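Local coordinates for protein leucyl-trna synthetase (Plasmodium falciparum, PDB 5FOC) that probably hydrolyses mischarged aminoacyl-tRNA, being the editing domain of a class I synthetase that joins leucine to its tRNA, at residues S260-Y266 and N306-Y312; I240-T244 and C268-I272. The protein carries 2 engineered substitutions. One frame throughout, in Å; residues are numbered along the deposited sequence. Where two conformers were deposited one is given.

Interaction 1: S260-Y266 and N306-Y312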
ATOM      1  N   SER A 260      -3.232  -2.506  15.659  1.00 19.62           N
ATOM      2  CA  SER A 260      -3.188  -2.015  17.026  1.00 21.22           C
ATOM      3  C   SER A 260      -3.785  -0.634  17.167  1.00 21.75           C
ATOM      4  O   SER A 260      -4.358  -0.374  18.186  1.00 26.58           O
ATOM      5  CB  SER A 260      -1.748  -1.961  17.552  1.00 26.02           C
ATOM      6  OG  SER A 260      -0.892  -1.273  16.680  1.00 24.37           O
ATOM      7  N   ASP A 261      -3.555   0.201  16.162  1.00 19.16           N
ATOM      8  CA  ASP A 261      -3.797   1.653  16.294  1.00 19.59           C
ATOM      9  C   ASP A 261      -4.910   2.194  15.445  1.00 20.49           C
ATOM     10  O   ASP A 261      -5.206   3.447  15.524  1.00 23.75           O
ATOM     11  CB  ASP A 261      -2.528   2.362  15.936  1.00 24.11           C
ATOM     12  CG  ASP A 261      -1.388   2.057  16.922  1.00 22.03           C
ATOM     13  OD1 ASP A 261      -1.662   1.792  18.117  1.00 23.24           O
ATOM     14  OD2 ASP A 261      -0.224   2.179  16.494  1.00 25.10           O
ATOM     15  N   SER A 262      -5.578   1.339  14.695  1.00 20.27           N
ATOM     16  CA  SER A 262      -6.672   1.732  13.813  0.50 21.52           C
ATOM     17  C   SER A 262      -7.822   0.765  13.967  1.00 20.05           C
ATOM     18  O   SER A 262      -7.640  -0.446  13.836  1.00 24.26           O
ATOM     19  CB  SER A 262      -6.231   1.780  12.368  0.50 23.75           C
ATOM     20  OG  SER A 262      -7.327   1.654  11.483  0.50 23.63           O
ATOM     21  N   THR A 263      -9.013   1.280  14.271  1.00 22.22           N
ATOM     22  CA  THR A 263     -10.181   0.436  14.470  1.00 22.35           C
ATOM     23  C   THR A 263     -10.644  -0.219  13.175  1.00 19.49           C
ATOM     24  O   THR A 263     -11.091  -1.369  13.211  1.00 22.84           O
ATOM     25  CB  THR A 263     -11.322   1.197  15.152  1.00 23.50           C
ATOM     26  OG1 THR A 263     -10.863   1.633  16.429  1.00 28.11           O
ATOM     27  CG2 THR A 263     -12.525   0.323  15.339  1.00 26.09           C
ATOM     28  N   ASP A 264     -10.526   0.457  12.039  1.00 20.61           N
ATOM     29  CA  ASP A 264     -10.951  -0.154  10.791  1.00 21.00           C
ATOM     30  C   ASP A 264      -9.998  -1.303  10.439  1.00 20.16           C
ATOM     31  O   ASP A 264     -10.466  -2.391  10.058  1.00 23.69           O
ATOM     32  CB  ASP A 264     -11.106   0.808   9.605  1.00 26.38           C
ATOM     33  CG  ASP A 264      -9.949   1.703   9.391  1.00 27.09           C
ATOM     34  OD1 ASP A 264      -9.188   2.021  10.335  1.00 34.63           O
ATOM     35  OD2 ASP A 264      -9.816   2.145   8.237  1.00 36.92           O
ATOM     36  N   ASP A 265      -8.702  -1.078  10.655  1.00 21.03           N
ATOM     37  CA  ASP A 265      -7.674  -2.120  10.367  1.00 19.91           C
ATOM     38  C   ASP A 265      -7.917  -3.291  11.269  1.00 20.40           C
ATOM     39  O   ASP A 265      -7.946  -4.440  10.812  1.00 23.04           O
ATOM     40  CB  ASP A 265      -6.265  -1.570  10.610  1.00 21.77           C
ATOM     41  CG  ASP A 265      -5.872  -0.477   9.601  1.00 20.44           C
ATOM     42  OD1 ASP A 265      -6.718  -0.180   8.689  1.00 25.02           O
ATOM     43  OD2 ASP A 265      -4.775   0.100   9.704  1.00 21.18           O
ATOM     44  N   TYR A 266      -8.112  -3.016  12.551  1.00 20.65           N
ATOM     45  CA  TYR A 266      -8.436  -4.060  13.516  1.00 20.48           C
ATOM     46  C   TYR A 266      -9.648  -4.874  13.077  1.00 19.81           C
ATOM     47  O   TYR A 266      -9.659  -6.130  13.126  1.00 23.84           O
ATOM     48  CB  TYR A 266      -8.696  -3.469  14.903  1.00 21.97           C
ATOM     49  CG  TYR A 266      -8.862  -4.543  15.927  1.00 21.86           C
ATOM     50  CD1 TYR A 266      -7.746  -5.070  16.558  1.00 21.30           C
ATOM     51  CD2 TYR A 266     -10.102  -5.102  16.210  1.00 26.67           C
ATOM     52  CE1 TYR A 266      -7.871  -6.135  17.469  1.00 26.86           C
ATOM     53  CE2 TYR A 266     -10.235  -6.164  17.113  1.00 30.60           C
ATOM     54  CZ  TYR A 266      -9.113  -6.672  17.748  1.00 27.92           C
ATOM     55  OH  TYR A 266      -9.212  -7.711  18.647  1.00 31.61           O
ATOM     56  N   ASN A 306      -3.116   0.020  22.039  1.00 22.06           N
ATOM     57  CA  ASN A 306      -4.076  -0.860  21.359  1.00 22.60           C
ATOM     58  C   ASN A 306      -5.464  -0.248  21.333  1.00 21.89           C
ATOM     59  O   ASN A 306      -6.458  -0.911  21.565  1.00 26.19           O
ATOM     60  CB  ASN A 306      -4.024  -2.269  21.933  1.00 25.24           C
ATOM     61  CG  ASN A 306      -2.751  -2.933  21.545  1.00 26.55           C
ATOM     62  OD1 ASN A 306      -2.536  -3.164  20.376  1.00 29.97           O
ATOM     63  ND2 ASN A 306      -1.865  -3.169  22.501  1.00 35.97           N
ATOM     64  N   THR A 307      -5.477   1.038  21.004  1.00 24.00           N
ATOM     65  CA  THR A 307      -6.701   1.783  20.944  1.00 23.11           C
ATOM     66  C   THR A 307      -7.646   1.354  19.806  1.00 25.00           C
ATOM     67  O   THR A 307      -8.868   1.581  19.893  1.00 30.73           O
ATOM     68  CB  THR A 307      -6.448   3.338  20.938  1.00 23.74           C
ATOM     69  OG1 THR A 307      -5.716   3.724  19.787  1.00 24.01           O
ATOM     70  CG2 THR A 307      -5.663   3.769  22.162  1.00 27.35           C
ATOM     71  N   GLY A 308      -7.116   0.749  18.751  1.00 24.28           N
ATOM     72  CA  GLY A 308      -7.947   0.241  17.685  1.00 28.08           C
ATOM     73  C   GLY A 308      -8.920  -0.803  18.182  1.00 25.00           C
ATOM     74  O   GLY A 308     -10.100  -0.748  17.882  1.00 28.17           O
ATOM     75  N   LYS A 309      -8.396  -1.783  18.931  1.00 26.39           N
ATOM     76  CA  LYS A 309      -9.207  -2.806  19.577  1.00 28.72           C
ATOM     77  C   LYS A 309     -10.144  -2.171  20.619  1.00 27.71           C
ATOM     78  O   LYS A 309     -11.312  -2.525  20.705  1.00 30.22           O
ATOM     79  CB  LYS A 309      -8.300  -3.844  20.258  1.00 29.34           C
ATOM     80  CG  LYS A 309      -9.041  -5.002  20.914  1.00 27.51           C
ATOM     81  CD  LYS A 309      -8.097  -6.031  21.525  1.00 30.69           C
ATOM     82  CE  LYS A 309      -8.935  -6.975  22.351  1.00 35.92           C
ATOM     83  NZ  LYS A 309      -8.210  -8.044  23.058  1.00 38.37           N
ATOM     84  N   TYR A 310      -9.612  -1.272  21.436  1.00 25.75           N
ATOM     85  CA  TYR A 310     -10.419  -0.625  22.491  1.00 28.72           C
ATOM     86  C   TYR A 310     -11.709   0.008  21.916  1.00 28.86           C
ATOM     87  O   TYR A 310     -12.773  -0.220  22.455  1.00 30.19           O
ATOM     88  CB  TYR A 310      -9.607   0.431  23.252  1.00 32.50           C
ATOM     89  CG  TYR A 310     -10.385   1.092  24.355  1.00 33.32           C
ATOM     90  CD1 TYR A 310     -10.418   0.555  25.639  1.00 33.74           C
ATOM     91  CD2 TYR A 310     -11.102   2.274  24.114  1.00 35.86           C
ATOM     92  CE1 TYR A 310     -11.158   1.159  26.655  1.00 37.12           C
ATOM     93  CE2 TYR A 310     -11.823   2.887  25.119  1.00 39.30           C
ATOM     94  CZ  TYR A 310     -11.851   2.322  26.382  1.00 38.26           C
ATOM     95  OH  TYR A 310     -12.569   2.959  27.370  1.00 44.05           O
ATOM     96  N   TYR A 311     -11.600   0.773  20.827  1.00 30.25           N
ATOM     97  CA  TYR A 311     -12.800   1.401  20.198  1.00 29.19           C
ATOM     98  C   TYR A 311     -13.666   0.434  19.382  1.00 30.91           C
ATOM     99  O   TYR A 311     -14.884   0.611  19.316  1.00 33.49           O
ATOM    100  CB  TYR A 311     -12.440   2.670  19.419  1.00 26.97           C
ATOM    101  CG  TYR A 311     -12.095   3.761  20.397  1.00 30.86           C
ATOM    102  CD1 TYR A 311     -13.111   4.474  21.086  1.00 38.83           C
ATOM    103  CD2 TYR A 311     -10.776   4.035  20.736  1.00 29.20           C
ATOM    104  CE1 TYR A 311     -12.798   5.456  22.037  1.00 39.65           C
ATOM    105  CE2 TYR A 311     -10.455   5.047  21.666  1.00 32.29           C
ATOM    106  CZ  TYR A 311     -11.464   5.739  22.332  1.00 38.93           C
ATOM    107  OH  TYR A 311     -11.141   6.727  23.265  1.00 41.30           O
ATOM    108  N   TYR A 312     -13.043  -0.588  18.777  1.00 28.98           N
ATOM    109  CA  TYR A 312     -13.788  -1.686  18.174  1.00 31.83           C
ATOM    110  C   TYR A 312     -14.777  -2.275  19.188  1.00 30.37           C
ATOM    111  O   TYR A 312     -15.970  -2.399  18.915  1.00 36.31           O
ATOM    112  CB  TYR A 312     -12.819  -2.757  17.708  1.00 30.55           C
ATOM    113  CG  TYR A 312     -13.432  -3.943  17.036  1.00 28.94           C
ATOM    114  CD1 TYR A 312     -13.855  -3.878  15.702  1.00 27.26           C
ATOM    115  CD2 TYR A 312     -13.574  -5.157  17.727  1.00 33.30           C
ATOM    116  CE1 TYR A 312     -14.407  -4.976  15.067  1.00 28.50           C
ATOM    117  CE2 TYR A 312     -14.133  -6.271  17.100  1.00 35.30           C
ATOM    118  CZ  TYR A 312     -14.537  -6.175  15.769  1.00 30.39           C
ATOM    119  OH  TYR A 312     -15.071  -7.249  15.148  1.00 32.21           O
TER
HETATM  120  O   HOH W   1      -5.864  -2.691  18.860  1.00 42.41           O
HETATM  121  O   HOH W   2      -3.304   2.728  20.014  1.00 25.38           O
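Tyr266 and Thr263 meet Gly308, Lys309 and Tyr312 where two helix N-termini pack in the editing domain, an instance of close helix approach at a glycine. The CA atoms of Thr263 and Gly308 lie 3.9 Å apart; Gly308 has no side chain, its CA comes 3.8 Å from Ser262 C, and the backbones meet directly. In this tight part Gly308 N donates to Ser260 O at 3.0 Å from above the carbonyl plane. Thr263 OG1 lies anti to its own carbonyl carbon (chi1 -61°) and donates to Gly308 O at 2.9 Å, in the carbonyl plane and on a lone pair; Tyr312 N donates to the same oxygen. Leu332 of helix 325-339 covers this side, touching Thr263 and Tyr311. On the solvent side the Tyr266 ring is still closely packed, while the extended Lys309 chain leads outward past the phenol oxygen. A water at Ser260 O also accepts from Lys309 N, and a second joins Asp261 OD1, itself bonded to Ser296, to Thr307 N. The Tyr266 and Tyr312 rings meet obliquely, planes at 59°, with CE2 of Tyr266 3.5 Å from CD2 of Tyr312. Over one face of the Tyr266 ring, Lys309 CB makes a CH-pi contact 3.9 Å from the centroid.

Interaction 2: I240-T244 and C268-I272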
ATOM      1  N   ILE A 240      -0.174  -9.225   1.904  1.00 19.20           N
ATOM      2  CA  ILE A 240      -1.290  -8.447   1.308  1.00 18.76           C
ATOM      3  C   ILE A 240      -2.606  -9.130   1.659  1.00 19.92           C
ATOM      4  O   ILE A 240      -2.818 -10.308   1.324  1.00 21.42           O
ATOM      5  CB  ILE A 240      -1.151  -8.237  -0.185  1.00 18.49           C
ATOM      6  CG1 ILE A 240       0.083  -7.419  -0.454  1.00 20.53           C
ATOM      7  CG2 ILE A 240      -2.379  -7.497  -0.743  1.00 18.03           C
ATOM      8  CD1 ILE A 240       0.445  -7.148  -1.889  1.00 20.25           C
ATOM      9  N   LEU A 241      -3.552  -8.373   2.248  1.00 20.02           N
ATOM     10  CA  LEU A 241      -4.853  -8.856   2.597  1.00 18.85           C
ATOM     11  C   LEU A 241      -5.962  -8.032   1.929  1.00 20.07           C
ATOM     12  O   LEU A 241      -5.712  -6.879   1.640  1.00 21.03           O
ATOM     13  CB  LEU A 241      -5.063  -8.795   4.098  1.00 20.00           C
ATOM     14  CG  LEU A 241      -4.178  -9.594   5.056  1.00 18.49           C
ATOM     15  CD1 LEU A 241      -4.646  -9.364   6.475  1.00 23.23           C
ATOM     16  CD2 LEU A 241      -4.276 -11.061   4.714  1.00 21.24           C
ATOM     17  N   PRO A 242      -7.116  -8.631   1.693  1.00 18.34           N
ATOM     18  CA  PRO A 242      -8.208  -7.908   1.021  1.00 19.35           C
ATOM     19  C   PRO A 242      -9.049  -7.048   1.963  1.00 21.23           C
ATOM     20  O   PRO A 242      -9.470  -7.493   3.004  1.00 22.30           O
ATOM     21  CB  PRO A 242      -9.035  -9.024   0.427  1.00 22.35           C
ATOM     22  CG  PRO A 242      -8.897 -10.130   1.424  1.00 22.31           C
ATOM     23  CD  PRO A 242      -7.459 -10.061   1.881  1.00 21.49           C
ATOM     24  N   MET A 243      -9.302  -5.796   1.526  1.00 20.02           N
ATOM     25  CA  MET A 243     -10.179  -4.877   2.259  1.00 21.10           C
ATOM     26  C   MET A 243     -11.075  -4.238   1.211  1.00 21.36           C
ATOM     27  O   MET A 243     -10.623  -3.403   0.431  1.00 23.58           O
ATOM     28  CB  MET A 243      -9.355  -3.873   3.025  1.00 19.83           C
ATOM     29  CG  MET A 243     -10.174  -2.795   3.768  1.00 21.08           C
ATOM     30  SD  MET A 243      -9.150  -1.536   4.579  1.00 26.19           S
ATOM     31  CE  MET A 243      -9.276  -1.952   6.303  1.00 30.36           C
ATOM     32  N   THR A 244     -12.334  -4.698   1.156  1.00 23.28           N
ATOM     33  CA  THR A 244     -13.285  -4.251   0.114  1.00 22.06           C
ATOM     34  C   THR A 244     -13.788  -2.847   0.309  1.00 24.34           C
ATOM     35  O   THR A 244     -14.413  -2.324  -0.603  1.00 26.97           O
ATOM     36  CB  THR A 244     -14.502  -5.183  -0.000  1.00 24.40           C
ATOM     37  OG1 THR A 244     -15.227  -5.228   1.250  1.00 27.72           O
ATOM     38  CG2 THR A 244     -14.026  -6.555  -0.406  1.00 25.19           C
ATOM     39  N   CYS A 268     -11.034  -5.288  10.137  1.00 21.07           N
ATOM     40  CA  CYS A 268     -10.864  -6.050   8.899  1.00 19.61           C
ATOM     41  C   CYS A 268     -10.034  -7.327   9.180  1.00 20.37           C
ATOM     42  O   CYS A 268     -10.388  -8.440   8.730  1.00 24.55           O
ATOM     43  CB  CYS A 268     -10.201  -5.204   7.833  1.00 23.25           C
ATOM     44  SG  CYS A 268      -9.949  -6.024   6.270  1.00 24.37           S
ATOM     45  N   LEU A 269      -8.952  -7.135   9.923  1.00 20.80           N
ATOM     46  CA  LEU A 269      -8.115  -8.270  10.305  1.00 21.57           C
ATOM     47  C   LEU A 269      -8.915  -9.276  11.145  1.00 22.64           C
ATOM     48  O   LEU A 269      -8.828 -10.499  10.901  1.00 23.80           O
ATOM     49  CB  LEU A 269      -6.826  -7.790  10.994  1.00 20.13           C
ATOM     50  CG  LEU A 269      -5.854  -8.901  11.453  1.00 20.08           C
ATOM     51  CD1 LEU A 269      -5.460  -9.859  10.309  1.00 23.06           C
ATOM     52  CD2 LEU A 269      -4.633  -8.243  12.112  1.00 24.48           C
ATOM     53  N   GLU A 270      -9.716  -8.799  12.084  1.00 24.48           N
ATOM     54  CA  GLU A 270     -10.588  -9.644  12.893  1.00 25.42           C
ATOM     55  C   GLU A 270     -11.611 -10.429  12.050  1.00 21.60           C
ATOM     56  O   GLU A 270     -11.842 -11.583  12.323  1.00 29.43           O
ATOM     57  CB  GLU A 270     -11.262  -8.811  13.989  1.00 30.74           C
ATOM     58  CG  GLU A 270     -12.274  -9.535  14.863  1.00 36.54           C
ATOM     59  CD  GLU A 270     -11.688 -10.477  15.900  1.00 43.46           C
ATOM     60  OE1 GLU A 270     -10.455 -10.701  15.937  1.00 45.25           O
ATOM     61  OE2 GLU A 270     -12.499 -11.011  16.696  1.00 56.41           O
ATOM     62  N   ASP A 271     -12.196  -9.809  11.012  1.00 25.68           N
ATOM     63  CA  ASP A 271     -13.153 -10.498  10.125  1.00 24.70           C
ATOM     64  C   ASP A 271     -12.436 -11.583   9.331  1.00 23.55           C
ATOM     65  O   ASP A 271     -12.940 -12.696   9.160  1.00 27.56           O
ATOM     66  CB  ASP A 271     -13.849  -9.509   9.169  1.00 25.43           C
ATOM     67  CG  ASP A 271     -15.028  -8.797   9.803  1.00 27.71           C
ATOM     68  OD1 ASP A 271     -15.473  -9.130  10.900  1.00 33.02           O
ATOM     69  OD2 ASP A 271     -15.496  -7.804   9.210  1.00 31.50           O
ATOM     70  N   ILE A 272     -11.233 -11.270   8.859  1.00 23.41           N
ATOM     71  CA  ILE A 272     -10.435 -12.262   8.127  1.00 20.98           C
ATOM     72  C   ILE A 272     -10.115 -13.462   8.985  1.00 22.43           C
ATOM     73  O   ILE A 272     -10.267 -14.626   8.555  1.00 28.46           O
ATOM     74  CB  ILE A 272      -9.169 -11.619   7.524  1.00 21.90           C
ATOM     75  CG1 ILE A 272      -9.586 -10.629   6.422  1.00 22.30           C
ATOM     76  CG2 ILE A 272      -8.241 -12.654   6.904  1.00 21.38           C
ATOM     77  CD1 ILE A 272      -8.491  -9.738   5.917  1.00 23.12           C
TER
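Leu241, Pro242 and Met243 meet Cys268, Leu269 and Ile272 in an alpha/beta packing layer, where helix 263-274 lies across the end of strand 238-242 in the mixed sheet of the editing domain. The short strand and helix segments run almost perpendicular, at 83°, with their axes 9.7 Å apart at closest approach. Methyl ends do most of the touching across that gap. Leu241 directs its CB toward the helix, and its CD1 reaches two helix residues about one turn apart: CD1 of Ile272 at 3.9 Å and CD1 of Leu269 at 4.0 Å. In Ile272, CG1 stands anti to the carbonyl carbon (chi1 -67°) and the chain continues extended through chi2, carrying CD1 to the strand. That one methyl thus meets Leu241 CD1, the carbonyl O of Pro242 at 3.8 Å and, more loosely, Pro242 CD at 4.2 Å. Tyr279 of helix 276-282 packs against both Pro242 and Ile272, and Tyr138 and Phe140 of the neighbouring strand 138-141 touch Leu241 and Cys268, respectively.

At the other end of the contact, Cys268 also points its CB toward the strand, and its SG comes 3.6 Å from Pro242 O and 3.9 Å from Met243 CB. Met243 is straight through its first two torsions and then bends at chi3, -106°. The bend turns the terminal methyl back to the helix although the CB does not aim there. The thioether chain runs alongside Cys268, with Met243 CB and CG both near SG, before its methyl closes the contact: Met243 CE ends 3.7 Å from Cys268 CB.

Overall arrangement
Helix 263-274 is common to both contacts, which lie on the same side of the chain's centre with their own centres 14 Å apart. Its first turn and the loop before it pack on helix 307-314 in interaction 1, while residues 268-272 lie on the sheet strand 238-242 in interaction 2. Along the chain the segments alternate: 240-244, 260-266, 268-272, then 306-312. One helix therefore joins the sheet to the later helical part of the editing domain. The two contacts also touch directly, through Tyr312 OH against Glu270 CG at 3.6 Å and Met243 CE against Asp265 OD1 at 3.9 Å, making a continuous packed region.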